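Local coordinates for protein sphingomyelinase C (Streptomyces griseocarneus, PDB 7CNE) that belongs to the endonuclease/exonuclease/phosphatase family and has the two-sheet DNase I-like fold, at residues 112-124 with 163-177. Numbering follows the deposited sequence.
Sequences RKEQVIFNDACGA and AAADRSRQFRQIDAF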
ATOM      1  N   ARG A 112      -9.814  16.111   3.419  1.00 22.10           N
ATOM      2  CA  ARG A 112     -10.640  15.137   4.112  1.00 21.44           C
ATOM      3  C   ARG A 112      -9.887  13.817   4.161  1.00 21.02           C
ATOM      4  O   ARG A 112      -9.173  13.477   3.215  1.00 18.99           O
ATOM      5  CB  ARG A 112     -11.993  14.940   3.416  1.00 20.50           C
ATOM      6  CG  ARG A 112     -12.884  13.913   4.117  1.00 26.90           C
ATOM      7  CD  ARG A 112     -14.340  14.123   3.813  1.00 32.13           C
ATOM      8  NE  ARG A 112     -15.202  13.214   4.570  1.00 28.50           N
ATOM      9  CZ  ARG A 112     -15.866  13.555   5.669  1.00 27.89           C
ATOM     10  NH1 ARG A 112     -15.767  14.784   6.146  1.00 26.59           N
ATOM     11  NH2 ARG A 112     -16.632  12.663   6.283  1.00 31.31           N
ATOM     12  N   LYS A 113     -10.049  13.076   5.263  1.00 18.97           N
ATOM     13  CA  LYS A 113      -9.475  11.741   5.376  1.00 17.68           C
ATOM     14  C   LYS A 113     -10.459  10.826   6.097  1.00 20.34           C
ATOM     15  O   LYS A 113     -10.999  11.185   7.149  1.00 19.11           O
ATOM     16  CB  LYS A 113      -8.118  11.770   6.096  1.00 18.79           C
ATOM     17  CG  LYS A 113      -8.082  12.560   7.402  1.00 24.62           C
ATOM     18  CD  LYS A 113      -6.673  12.544   7.998  1.00 24.14           C
ATOM     19  CE  LYS A 113      -6.591  13.388   9.264  1.00 29.64           C
ATOM     20  NZ  LYS A 113      -6.626  14.843   8.915  1.00 29.67           N
ATOM     21  N   GLU A 114     -10.721   9.662   5.507  1.00 17.66           N
ATOM     22  CA  GLU A 114     -11.565   8.654   6.137  1.00 16.17           C
ATOM     23  C   GLU A 114     -10.920   7.290   5.980  1.00 20.19           C
ATOM     24  O   GLU A 114     -10.047   7.082   5.132  1.00 18.96           O
ATOM     25  CB  GLU A 114     -12.975   8.564   5.525  1.00 21.11           C
ATOM     26  CG  GLU A 114     -13.575   9.854   5.047  1.00 23.59           C
ATOM     27  CD  GLU A 114     -14.950   9.647   4.438  1.00 25.68           C
ATOM     28  OE1 GLU A 114     -15.460   8.499   4.468  1.00 21.54           O
ATOM     29  OE2 GLU A 114     -15.522  10.641   3.944  1.00 28.56           O
ATOM     30  N   GLN A 115     -11.397   6.343   6.783  1.00 15.50           N
ATOM     31  CA  GLN A 115     -10.992   4.960   6.654  1.00 17.31           C
ATOM     32  C   GLN A 115     -12.243   4.107   6.507  1.00 17.92           C
ATOM     33  O   GLN A 115     -13.318   4.454   7.006  1.00 16.05           O
ATOM     34  CB  GLN A 115     -10.152   4.499   7.867  1.00 17.37           C
ATOM     35  CG  GLN A 115     -10.934   4.443   9.164  1.00 19.43           C
ATOM     36  CD  GLN A 115     -10.128   3.877  10.312  1.00 20.06           C
ATOM     37  OE1 GLN A 115      -9.062   3.289  10.114  1.00 19.44           O
ATOM     38  NE2 GLN A 115     -10.636   4.048  11.525  1.00 18.33           N
ATOM     39  N   VAL A 116     -12.097   2.997   5.800  1.00 17.95           N
ATOM     40  CA  VAL A 116     -13.163   2.018   5.645  1.00 16.84           C
ATOM     41  C   VAL A 116     -12.520   0.650   5.807  1.00 17.65           C
ATOM     42  O   VAL A 116     -11.540   0.341   5.121  1.00 16.56           O
ATOM     43  CB  VAL A 116     -13.871   2.145   4.278  1.00 19.85           C
ATOM     44  CG1 VAL A 116     -14.974   1.100   4.129  1.00 19.22           C
ATOM     45  CG2 VAL A 116     -14.421   3.578   4.059  1.00 17.92           C
ATOM     46  N   ILE A 117     -13.043  -0.150   6.725  1.00 16.10           N
ATOM     47  CA  ILE A 117     -12.573  -1.520   6.931  1.00 16.05           C
ATOM     48  C   ILE A 117     -13.321  -2.432   5.960  1.00 16.84           C
ATOM     49  O   ILE A 117     -14.529  -2.275   5.744  1.00 17.50           O
ATOM     50  CB  ILE A 117     -12.773  -1.950   8.402  1.00 17.99           C
ATOM     51  CG1 ILE A 117     -12.103  -0.955   9.362  1.00 21.70           C
ATOM     52  CG2 ILE A 117     -12.349  -3.419   8.660  1.00 17.86           C
ATOM     53  CD1 ILE A 117     -10.725  -0.485   8.967  1.00 21.86           C
ATOM     54  N   PHE A 118     -12.601  -3.365   5.343  1.00 15.45           N
ATOM     55  CA  PHE A 118     -13.192  -4.224   4.319  1.00 17.75           C
ATOM     56  C   PHE A 118     -14.333  -5.065   4.885  1.00 20.81           C
ATOM     57  O   PHE A 118     -14.256  -5.580   6.004  1.00 17.08           O
ATOM     58  CB  PHE A 118     -12.126  -5.150   3.725  1.00 17.10           C
ATOM     59  CG  PHE A 118     -11.195  -4.464   2.782  1.00 19.79           C
ATOM     60  CD1 PHE A 118     -11.695  -3.674   1.749  1.00 19.37           C
ATOM     61  CD2 PHE A 118      -9.821  -4.605   2.914  1.00 15.16           C
ATOM     62  CE1 PHE A 118     -10.837  -3.038   0.870  1.00 19.20           C
ATOM     63  CE2 PHE A 118      -8.957  -3.966   2.034  1.00 18.23           C
ATOM     64  CZ  PHE A 118      -9.468  -3.175   1.016  1.00 18.71           C
ATOM     65  N   ASN A 119     -15.399  -5.201   4.102  1.00 21.66           N
ATOM     66  CA  ASN A 119     -16.515  -6.057   4.487  1.00 22.98           C
ATOM     67  C   ASN A 119     -16.246  -7.523   4.195  1.00 24.34           C
ATOM     68  O   ASN A 119     -16.911  -8.389   4.780  1.00 21.93           O
ATOM     69  CB  ASN A 119     -17.793  -5.621   3.761  1.00 23.24           C
ATOM     70  CG  ASN A 119     -18.243  -4.243   4.165  1.00 23.78           C
ATOM     71  OD1 ASN A 119     -18.010  -3.817   5.295  1.00 25.09           O
ATOM     72  ND2 ASN A 119     -18.895  -3.530   3.244  1.00 22.61           N
ATOM     73  N   ASP A 120     -15.286  -7.815   3.316  1.00 21.09           N
ATOM     74  CA  ASP A 120     -14.995  -9.172   2.863  1.00 21.93           C
ATOM     75  C   ASP A 120     -13.512  -9.460   3.028  1.00 19.97           C
ATOM     76  O   ASP A 120     -12.673  -8.673   2.574  1.00 21.59           O
ATOM     77  CB  ASP A 120     -15.395  -9.357   1.390  1.00 19.03           C
ATOM     78  CG  ASP A 120     -16.869  -9.084   1.145  1.00 21.30           C
ATOM     79  OD1 ASP A 120     -17.220  -7.916   0.899  1.00 21.09           O
ATOM     80  OD2 ASP A 120     -17.674 -10.044   1.183  1.00 23.71           O
ATOM     81  N   ALA A 121     -13.191 -10.595   3.651  1.00 20.45           N
ATOM     82  CA  ALA A 121     -11.807 -11.020   3.838  1.00 20.24           C
ATOM     83  C   ALA A 121     -11.814 -12.450   4.361  1.00 20.78           C
ATOM     84  O   ALA A 121     -12.818 -12.917   4.900  1.00 23.15           O
ATOM     85  CB  ALA A 121     -11.054 -10.099   4.806  1.00 18.99           C
ATOM     86  N   CYS A 122     -10.679 -13.134   4.203  1.00 20.58           N
ATOM     87  CA  CYS A 122     -10.543 -14.523   4.624  1.00 24.14           C
ATOM     88  C   CYS A 122      -9.176 -14.738   5.261  1.00 26.83           C
ATOM     89  O   CYS A 122      -8.275 -13.901   5.159  1.00 23.15           O
ATOM     90  CB  CYS A 122     -10.746 -15.504   3.458  1.00 23.59           C
ATOM     91  SG  CYS A 122      -9.602 -15.314   2.050  1.00 24.05           S
ATOM     92  N   GLY A 123      -9.033 -15.892   5.915  1.00 27.24           N
ATOM     93  CA  GLY A 123      -7.786 -16.219   6.576  1.00 27.21           C
ATOM     94  C   GLY A 123      -7.437 -15.178   7.612  1.00 28.10           C
ATOM     95  O   GLY A 123      -8.306 -14.650   8.313  1.00 29.62           O
ATOM     96  N   ALA A 124      -6.145 -14.841   7.682  1.00 31.06           N
ATOM     97  CA  ALA A 124      -5.660 -13.901   8.687  1.00 29.35           C
ATOM     98  C   ALA A 124      -6.219 -12.503   8.482  1.00 30.85           C
ATOM     99  O   ALA A 124      -6.429 -11.770   9.457  1.00 30.30           O
ATOM    100  CB  ALA A 124      -4.131 -13.851   8.668  1.00 32.69           C
ATOM    101  N   ALA A 163      -9.384 -16.296  -1.462  1.00 21.12           N
ATOM    102  CA  ALA A 163      -8.623 -15.049  -1.416  1.00 20.93           C
ATOM    103  C   ALA A 163      -8.924 -14.170  -2.626  1.00 20.00           C
ATOM    104  O   ALA A 163      -9.182 -12.970  -2.486  1.00 22.82           O
ATOM    105  CB  ALA A 163      -7.123 -15.346  -1.322  1.00 20.97           C
ATOM    106  N   ALA A 164      -8.880 -14.750  -3.829  1.00 19.28           N
ATOM    107  CA  ALA A 164      -9.197 -13.987  -5.033  1.00 21.42           C
ATOM    108  C   ALA A 164     -10.643 -13.507  -5.021  1.00 21.44           C
ATOM    109  O   ALA A 164     -10.934 -12.378  -5.437  1.00 20.75           O
ATOM    110  CB  ALA A 164      -8.931 -14.828  -6.282  1.00 24.11           C
ATOM    111  N   ALA A 165     -11.565 -14.353  -4.554  1.00 21.39           N
ATOM    112  CA  ALA A 165     -12.962 -13.937  -4.472  1.00 24.48           C
ATOM    113  C   ALA A 165     -13.126 -12.736  -3.550  1.00 22.01           C
ATOM    114  O   ALA A 165     -13.889 -11.811  -3.849  1.00 19.48           O
ATOM    115  CB  ALA A 165     -13.833 -15.098  -3.993  1.00 19.63           C
ATOM    116  N   ASP A 166     -12.428 -12.735  -2.414  1.00 20.85           N
ATOM    117  CA  ASP A 166     -12.566 -11.616  -1.496  1.00 21.17           C
ATOM    118  C   ASP A 166     -11.836 -10.374  -1.997  1.00 19.03           C
ATOM    119  O   ASP A 166     -12.325  -9.259  -1.789  1.00 19.08           O
ATOM    120  CB  ASP A 166     -12.097 -12.016  -0.098  1.00 20.87           C
ATOM    121  CG  ASP A 166     -13.131 -12.857   0.622  1.00 23.20           C
ATOM    122  OD1 ASP A 166     -14.290 -12.876   0.158  1.00 24.14           O
ATOM    123  OD2 ASP A 166     -12.799 -13.494   1.634  1.00 23.32           O
ATOM    124  N   ARG A 167     -10.689 -10.529  -2.674  1.00 18.89           N
ATOM    125  CA  ARG A 167     -10.086  -9.366  -3.328  1.00 18.03           C
ATOM    126  C   ARG A 167     -11.073  -8.720  -4.288  1.00 19.92           C
ATOM    127  O   ARG A 167     -11.189  -7.489  -4.341  1.00 18.45           O
ATOM    128  CB  ARG A 167      -8.807  -9.755  -4.084  1.00 18.51           C
ATOM    129  CG  ARG A 167      -7.577  -9.962  -3.208  1.00 21.32           C
ATOM    130  CD  ARG A 167      -6.288  -9.992  -4.016  1.00 17.40           C
ATOM    131  NE  ARG A 167      -6.130 -11.198  -4.829  1.00 22.90           N
ATOM    132  CZ  ARG A 167      -5.609 -12.343  -4.396  1.00 23.61           C
ATOM    133  NH1 ARG A 167      -5.206 -12.473  -3.129  1.00 17.40           N
ATOM    134  NH2 ARG A 167      -5.490 -13.366  -5.238  1.00 21.27           N
ATOM    135  N   SER A 168     -11.781  -9.535  -5.075  1.00 18.98           N
ATOM    136  CA  SER A 168     -12.757  -8.982  -6.007  1.00 17.16           C
ATOM    137  C   SER A 168     -13.790  -8.143  -5.268  1.00 18.50           C
ATOM    138  O   SER A 168     -14.091  -7.015  -5.669  1.00 17.41           O
ATOM    139  CB  SER A 168     -13.433 -10.112  -6.789  1.00 18.54           C
ATOM    140  OG  SER A 168     -14.471  -9.620  -7.617  1.00 19.23           O
ATOM    141  N   ARG A 169     -14.330  -8.674  -4.164  1.00 17.80           N
ATOM    142  CA  ARG A 169     -15.298  -7.913  -3.380  1.00 19.22           C
ATOM    143  C   ARG A 169     -14.664  -6.662  -2.771  1.00 17.57           C
ATOM    144  O   ARG A 169     -15.319  -5.616  -2.663  1.00 16.45           O
ATOM    145  CB  ARG A 169     -15.905  -8.801  -2.288  1.00 19.58           C
ATOM    146  CG  ARG A 169     -16.882  -9.867  -2.836  1.00 20.15           C
ATOM    147  CD  ARG A 169     -16.874 -11.162  -2.010  1.00 19.00           C
ATOM    148  NE  ARG A 169     -17.875 -12.117  -2.507  1.00 23.13           N
ATOM    149  CZ  ARG A 169     -17.706 -12.892  -3.580  1.00 26.25           C
ATOM    150  NH1 ARG A 169     -16.571 -12.843  -4.276  1.00 21.34           N
ATOM    151  NH2 ARG A 169     -18.668 -13.730  -3.959  1.00 26.82           N
ATOM    152  N   GLN A 170     -13.395  -6.745  -2.360  1.00 16.50           N
ATOM    153  CA  GLN A 170     -12.735  -5.559  -1.805  1.00 19.94           C
ATOM    154  C   GLN A 170     -12.605  -4.457  -2.850  1.00 20.96           C
ATOM    155  O   GLN A 170     -12.871  -3.282  -2.563  1.00 18.64           O
ATOM    156  CB  GLN A 170     -11.360  -5.930  -1.240  1.00 16.80           C
ATOM    157  CG  GLN A 170     -11.444  -6.825   0.023  1.00 16.84           C
ATOM    158  CD  GLN A 170     -10.077  -7.227   0.562  1.00 18.62           C
ATOM    159  OE1 GLN A 170      -9.047  -6.990  -0.081  1.00 18.47           O
ATOM    160  NE2 GLN A 170     -10.060  -7.832   1.753  1.00 17.57           N
ATOM    161  N   PHE A 171     -12.200  -4.816  -4.072  1.00 16.59           N
ATOM    162  CA  PHE A 171     -12.105  -3.813  -5.130  1.00 18.07           C
ATOM    163  C   PHE A 171     -13.476  -3.226  -5.451  1.00 17.56           C
ATOM    164  O   PHE A 171     -13.605  -2.017  -5.686  1.00 15.49           O
ATOM    165  CB  PHE A 171     -11.482  -4.419  -6.395  1.00 17.90           C
ATOM    166  CG  PHE A 171     -10.095  -4.984  -6.200  1.00 19.51           C
ATOM    167  CD1 PHE A 171      -9.145  -4.302  -5.445  1.00 17.62           C
ATOM    168  CD2 PHE A 171      -9.738  -6.200  -6.796  1.00 17.84           C
ATOM    169  CE1 PHE A 171      -7.843  -4.826  -5.273  1.00 19.36           C
ATOM    170  CE2 PHE A 171      -8.448  -6.733  -6.633  1.00 18.34           C
ATOM    171  CZ  PHE A 171      -7.499  -6.039  -5.860  1.00 19.82           C
ATOM    172  N   ARG A 172     -14.523  -4.063  -5.459  1.00 17.06           N
ATOM    173  CA  ARG A 172     -15.862  -3.526  -5.731  1.00 19.73           C
ATOM    174  C   ARG A 172     -16.381  -2.683  -4.569  1.00 17.51           C
ATOM    175  O   ARG A 172     -17.134  -1.725  -4.788  1.00 19.52           O
ATOM    176  CB  ARG A 172     -16.838  -4.658  -6.066  1.00 17.27           C
ATOM    177  CG  ARG A 172     -16.554  -5.284  -7.431  1.00 21.30           C
ATOM    178  CD  ARG A 172     -17.673  -6.210  -7.915  1.00 18.89           C
ATOM    179  NE  ARG A 172     -17.179  -7.122  -8.939  1.00 20.90           N
ATOM    180  CZ  ARG A 172     -17.837  -8.180  -9.400  1.00 22.58           C
ATOM    181  NH1 ARG A 172     -19.045  -8.491  -8.924  1.00 18.34           N
ATOM    182  NH2 ARG A 172     -17.271  -8.935 -10.336  1.00 20.17           N
ATOM    183  N   GLN A 173     -15.985  -3.001  -3.336  1.00 16.19           N
ATOM    184  CA  GLN A 173     -16.364  -2.149  -2.214  1.00 16.99           C
ATOM    185  C   GLN A 173     -15.747  -0.762  -2.349  1.00 18.33           C
ATOM    186  O   GLN A 173     -16.396   0.251  -2.051  1.00 17.63           O
ATOM    187  CB  GLN A 173     -15.949  -2.791  -0.885  1.00 18.03           C
ATOM    188  CG  GLN A 173     -16.436  -1.978   0.336  1.00 18.75           C
ATOM    189  CD  GLN A 173     -15.906  -2.485   1.680  1.00 18.76           C
ATOM    190  OE1 GLN A 173     -15.349  -3.578   1.779  1.00 17.60           O
ATOM    191  NE2 GLN A 173     -16.095  -1.685   2.722  1.00 19.27           N
ATOM    192  N   ILE A 174     -14.486  -0.701  -2.786  1.00 17.54           N
ATOM    193  CA  ILE A 174     -13.824   0.577  -3.035  1.00 16.17           C
ATOM    194  C   ILE A 174     -14.543   1.323  -4.150  1.00 15.47           C
ATOM    195  O   ILE A 174     -14.842   2.519  -4.035  1.00 16.42           O
ATOM    196  CB  ILE A 174     -12.339   0.345  -3.371  1.00 16.55           C
ATOM    197  CG1 ILE A 174     -11.568  -0.095  -2.125  1.00 15.64           C
ATOM    198  CG2 ILE A 174     -11.698   1.605  -4.020  1.00 13.91           C
ATOM    199  CD1 ILE A 174     -10.234  -0.717  -2.438  1.00 17.74           C
ATOM    200  N   ASP A 175     -14.839   0.618  -5.244  1.00 17.27           N
ATOM    201  CA  ASP A 175     -15.585   1.211  -6.353  1.00 20.97           C
ATOM    202  C   ASP A 175     -16.923   1.776  -5.886  1.00 18.39           C
ATOM    203  O   ASP A 175     -17.303   2.898  -6.252  1.00 19.81           O
ATOM    204  CB  ASP A 175     -15.786   0.162  -7.455  1.00 20.52           C
ATOM    205  CG  ASP A 175     -16.727   0.633  -8.558  1.00 25.65           C
ATOM    206  OD1 ASP A 175     -16.464   1.687  -9.182  1.00 20.92           O
ATOM    207  OD2 ASP A 175     -17.741  -0.062  -8.788  1.00 26.50           O
ATOM    208  N   ALA A 176     -17.653   1.015  -5.067  1.00 20.35           N
ATOM    209  CA  ALA A 176     -18.958   1.489  -4.615  1.00 20.84           C
ATOM    210  C   ALA A 176     -18.810   2.698  -3.700  1.00 21.57           C
ATOM    211  O   ALA A 176     -19.591   3.656  -3.787  1.00 21.24           O
ATOM    212  CB  ALA A 176     -19.713   0.352  -3.920  1.00 21.79           C
ATOM    213  N   PHE A 177     -17.795   2.680  -2.835  1.00 20.81           N
ATOM    214  CA  PHE A 177     -17.508   3.833  -1.983  1.00 18.65           C
ATOM    215  C   PHE A 177     -17.231   5.080  -2.822  1.00 20.36           C
ATOM    216  O   PHE A 177     -17.765   6.164  -2.547  1.00 20.24           O
ATOM    217  CB  PHE A 177     -16.318   3.504  -1.067  1.00 19.10           C
ATOM    218  CG  PHE A 177     -15.829   4.678  -0.248  1.00 19.45           C
ATOM    219  CD1 PHE A 177     -16.319   4.898   1.025  1.00 20.65           C
ATOM    220  CD2 PHE A 177     -14.874   5.550  -0.755  1.00 18.44           C
ATOM    221  CE1 PHE A 177     -15.880   5.979   1.785  1.00 21.73           C
ATOM    222  CE2 PHE A 177     -14.426   6.643  -0.005  1.00 19.03           C
ATOM    223  CZ  PHE A 177     -14.925   6.854   1.265  1.00 21.66           C
TER
HETATM  224  O   HOH W   1     -14.974  -6.150   0.863  1.00 21.53           O
HETATM  225  O   HOH W   2     -16.682 -12.531   1.631  1.00 22.85           O
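Phe118 lies across from Gln170 and Ala121 from Asp166, strand 112-117 running counter to helix 163-177 at 145° with the axes 10.7 Å apart at closest approach. Beyond the strand the chain drops closer to the helix, and Gln173 and Gln170 take hold of its backbone. Gln173, extended with CG anti to N (chi1 -175°), reaches the turn, where OE1 accepts a nearly straight bond from Asn119 N at 2.8 Å. The Gln173 amide also stacks almost parallel on that of Asn119. One turn back, Gln170 NE2 donates to Asp120 O at 2.9 Å, in the carbonyl plane, while OE1 accepts from Gln152 N. The same amide stacks over one face of the Phe118 ring, offset toward its rim and 11° from parallel, while Gln170 CG lies nearer the centre, 3.7 Å from the centroid in a CH-pi contact. Gln173 OE1 and Ile174 CD1 meet the ring at its edge. On the strand itself, Val116 CG2 packs on Phe177 CE1 (3.6 Å), and Glu114, salt-bridged to Arg112 and Lys181, sets OE1 at the edge of the Phe177 ring. At the other end Cys122, disulfide-bonded to Cys158, rests its SG on Ala163. One water donates to Asp120 OD1 and Gln173 OE1; a second donates to Asp120 OD2 and Asp166 OD1, probably easing the closeness of the two carboxylates. Helix 162-180 thus holds the chain leaving an inner strand of the six-stranded sheet mainly through neutral amides: Gln170 bonds through both amide ends, which would set its flip, whereas Gln173 is held chiefly through OE1, its NE2 giving Ile117 O a weak bond.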